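Long-range contact in sulfite reductase [ferredoxin] (Mycobacterium tuberculosis, PDB 1ZJ8), which catalyses the six-electron reduction of sulfite to sulfide with electrons from ferredoxin, using a siroheme and a [4Fe-4S] cluster: residues T367-L375 and A407-Q415. Residues are numbered along the deposited sequence; the frame is centred on the assembly and turned at random.
Sequences TILTAVADL and AGLDALGLQ
Leu-412 points into the face of helix 366-379 formed by Ile-368, Ala-371, Val-372 and Leu-375. Both of its methyls lie on Ala-371: Leu-412 CD2 is 3.5 Å from Ala-371 CB. Leu-412 CD1 also meets Leu-375 CD1 at 3.8 Å, the two leucines reaching toward each other tip to tip. Leu-375 also reaches over the backbone of helix 399-411 at Gly-408. Leu-375 CD1 lies 3.8 Å from Gly-408 C and Leu-375 CD2 4.1 Å from Gly-408 CA. With no side chain at Gly-408, the leucine can sit directly on the main chain. Leu-409, next to Gly-408, touches Leu-375 CD1 with its CD2. Past Leu-412 the chain turns at Gly-413, whose positive phi (82°) belongs to a Schellman motif ending helix 399-411. The turn brings Leu-414 back to the contact. Leu-414 CD1 lies 3.8 Å from Val-372 CG2, the side chains crossing at about a right angle. The same methyl meets Ile-368 CG2, anti to the backbone N because CG1 sits beside that N (chi1 -76°). No hydrogen bond links the segments. The contact joins the two helices of a ferredoxin-like half domain. Leu-409 and Leu-414 also pack on strand 353-357, while Val-372 reaches Leu-121 of helix 118-131.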
loop_
_atom_site.group_PDB
_atom_site.type_symbol
_atom_site.label_atom_id
_atom_site.label_comp_id
_atom_site.label_asym_id
_atom_site.label_seq_id
_atom_site.Cartn_x
_atom_site.Cartn_y
_atom_site.Cartn_z
ATOM N N THR A 367 -21.471 -0.193 -5.969
ATOM C CA THR A 367 -22.707 -0.389 -5.210
ATOM C C THR A 367 -22.464 -0.369 -3.727
ATOM O O THR A 367 -23.300 0.169 -2.979
ATOM C CB THR A 367 -23.368 -1.744 -5.511
ATOM O OG1 THR A 367 -23.695 -1.794 -6.898
ATOM C CG2 THR A 367 -24.643 -1.945 -4.689
ATOM N N ILE A 368 -21.356 -0.974 -3.286
ATOM C CA ILE A 368 -21.067 -1.036 -1.855
ATOM C C ILE A 368 -20.634 0.322 -1.305
ATOM O O ILE A 368 -21.118 0.755 -0.250
ATOM C CB ILE A 368 -20.039 -2.117 -1.512
ATOM C CG1 ILE A 368 -20.727 -3.479 -1.561
ATOM C CG2 ILE A 368 -19.456 -1.890 -0.099
ATOM C CD1 ILE A 368 -19.791 -4.642 -1.393
ATOM N N LEU A 369 -19.725 0.989 -2.011
ATOM C CA LEU A 369 -19.242 2.294 -1.567
ATOM C C LEU A 369 -20.407 3.279 -1.457
ATOM O O LEU A 369 -20.471 4.104 -0.527
ATOM C CB LEU A 369 -18.170 2.841 -2.536
ATOM C CG LEU A 369 -16.822 2.108 -2.554
ATOM C CD1 LEU A 369 -15.911 2.613 -3.672
ATOM C CD2 LEU A 369 -16.107 2.270 -1.228
ATOM N N THR A 370 -21.334 3.187 -2.407
ATOM C CA THR A 370 -22.472 4.086 -2.402
ATOM C C THR A 370 -23.360 3.694 -1.242
ATOM O O THR A 370 -23.856 4.557 -0.516
ATOM C CB THR A 370 -23.197 4.128 -3.759
ATOM O OG1 THR A 370 -22.234 4.425 -4.773
ATOM C CG2 THR A 370 -24.263 5.238 -3.793
ATOM N N ALA A 371 -23.510 2.390 -1.035
ATOM C CA ALA A 371 -24.322 1.882 0.079
ATOM C C ALA A 371 -23.825 2.395 1.441
ATOM O O ALA A 371 -24.640 2.758 2.314
ATOM C CB ALA A 371 -24.345 0.373 0.048
ATOM N N VAL A 372 -22.499 2.418 1.597
ATOM C CA VAL A 372 -21.847 2.898 2.820
ATOM C C VAL A 372 -22.087 4.404 3.005
ATOM O O VAL A 372 -22.292 4.878 4.123
ATOM C CB VAL A 372 -20.294 2.631 2.809
ATOM C CG1 VAL A 372 -19.605 3.329 3.992
ATOM C CG2 VAL A 372 -19.975 1.139 2.808
ATOM N N ALA A 373 -22.067 5.149 1.906
ATOM C CA ALA A 373 -22.307 6.589 1.979
ATOM C C ALA A 373 -23.673 6.904 2.577
ATOM O O ALA A 373 -23.791 7.841 3.372
ATOM C CB ALA A 373 -22.155 7.228 0.609
ATOM N N ASP A 374 -24.687 6.111 2.224
ATOM C CA ASP A 374 -26.058 6.311 2.748
ATOM C C ASP A 374 -26.195 5.891 4.208
ATOM O O ASP A 374 -26.950 6.511 4.982
ATOM C CB ASP A 374 -27.090 5.598 1.856
ATOM C CG ASP A 374 -27.090 6.150 0.430
ATOM O OD1 ASP A 374 -26.974 7.391 0.294
ATOM O OD2 ASP A 374 -27.151 5.361 -0.548
ATOM N N LEU A 375 -25.456 4.843 4.580
ATOM C CA LEU A 375 -25.351 4.439 5.981
ATOM C C LEU A 375 -24.694 5.547 6.804
ATOM O O LEU A 375 -25.138 5.850 7.918
ATOM C CB LEU A 375 -24.538 3.154 6.117
ATOM C CG LEU A 375 -25.221 1.865 5.662
ATOM C CD1 LEU A 375 -24.232 0.709 5.676
ATOM C CD2 LEU A 375 -26.424 1.554 6.537
ATOM N N ALA A 407 -25.104 -3.237 11.774
ATOM C CA ALA A 407 -25.943 -4.225 11.103
ATOM C C ALA A 407 -25.986 -3.959 9.592
ATOM O O ALA A 407 -25.748 -4.858 8.776
ATOM C CB ALA A 407 -27.343 -4.244 11.692
ATOM N N GLY A 408 -26.254 -2.718 9.221
ATOM C CA GLY A 408 -26.174 -2.320 7.823
ATOM C C GLY A 408 -24.876 -2.725 7.145
ATOM O O GLY A 408 -24.893 -3.204 6.005
ATOM N N LEU A 409 -23.755 -2.525 7.846
ATOM C CA LEU A 409 -22.435 -2.823 7.327
ATOM C C LEU A 409 -22.263 -4.319 7.118
ATOM O O LEU A 409 -21.719 -4.759 6.111
ATOM C CB LEU A 409 -21.376 -2.297 8.297
ATOM C CG LEU A 409 -21.187 -0.774 8.327
ATOM C CD1 LEU A 409 -20.290 -0.394 9.467
ATOM C CD2 LEU A 409 -20.599 -0.251 7.047
ATOM N N ASP A 410 -22.730 -5.095 8.088
ATOM C CA ASP A 410 -22.759 -6.568 7.969
ATOM C C ASP A 410 -23.559 -7.022 6.744
ATOM O O ASP A 410 -23.120 -7.871 5.995
ATOM C CB ASP A 410 -23.377 -7.234 9.231
ATOM C CG ASP A 410 -22.361 -7.465 10.356
ATOM O OD1 ASP A 410 -21.128 -7.490 10.105
ATOM O OD2 ASP A 410 -22.816 -7.641 11.515
ATOM N N ALA A 411 -24.746 -6.453 6.562
ATOM C CA ALA A 411 -25.581 -6.821 5.433
ATOM C C ALA A 411 -24.885 -6.580 4.074
ATOM O O ALA A 411 -25.232 -7.225 3.093
ATOM C CB ALA A 411 -26.877 -6.105 5.507
ATOM N N LEU A 412 -23.915 -5.664 4.020
ATOM C CA LEU A 412 -23.068 -5.482 2.828
ATOM C C LEU A 412 -21.796 -6.337 2.842
ATOM O O LEU A 412 -20.986 -6.238 1.937
ATOM C CB LEU A 412 -22.627 -4.033 2.701
ATOM C CG LEU A 412 -23.708 -2.988 2.494
ATOM C CD1 LEU A 412 -23.172 -1.656 2.955
ATOM C CD2 LEU A 412 -24.094 -2.936 1.044
ATOM N N GLY A 413 -21.596 -7.145 3.879
ATOM C CA GLY A 413 -20.395 -7.992 3.989
ATOM C C GLY A 413 -19.169 -7.279 4.528
ATOM O O GLY A 413 -18.036 -7.731 4.334
ATOM N N LEU A 414 -19.383 -6.160 5.213
ATOM C CA LEU A 414 -18.290 -5.428 5.856
ATOM C C LEU A 414 -18.378 -5.593 7.376
ATOM O O LEU A 414 -19.125 -4.886 8.054
ATOM C CB LEU A 414 -18.336 -3.961 5.449
ATOM C CG LEU A 414 -18.109 -3.690 3.964
ATOM C CD1 LEU A 414 -18.506 -2.257 3.580
ATOM C CD2 LEU A 414 -16.660 -3.940 3.616
ATOM N N GLN A 415 -17.588 -6.532 7.900
ATOM C CA GLN A 415 -17.726 -6.996 9.285
ATOM C C GLN A 415 -16.854 -6.184 10.188
ATOM O O GLN A 415 -15.691 -6.000 9.889
ATOM C CB GLN A 415 -17.337 -8.475 9.389
ATOM C CG GLN A 415 -17.992 -9.339 8.318
ATOM C CD GLN A 415 -17.749 -10.835 8.477
ATOM O OE1 GLN A 415 -16.812 -11.280 9.163
ATOM N NE2 GLN A 415 -18.599 -11.625 7.824
#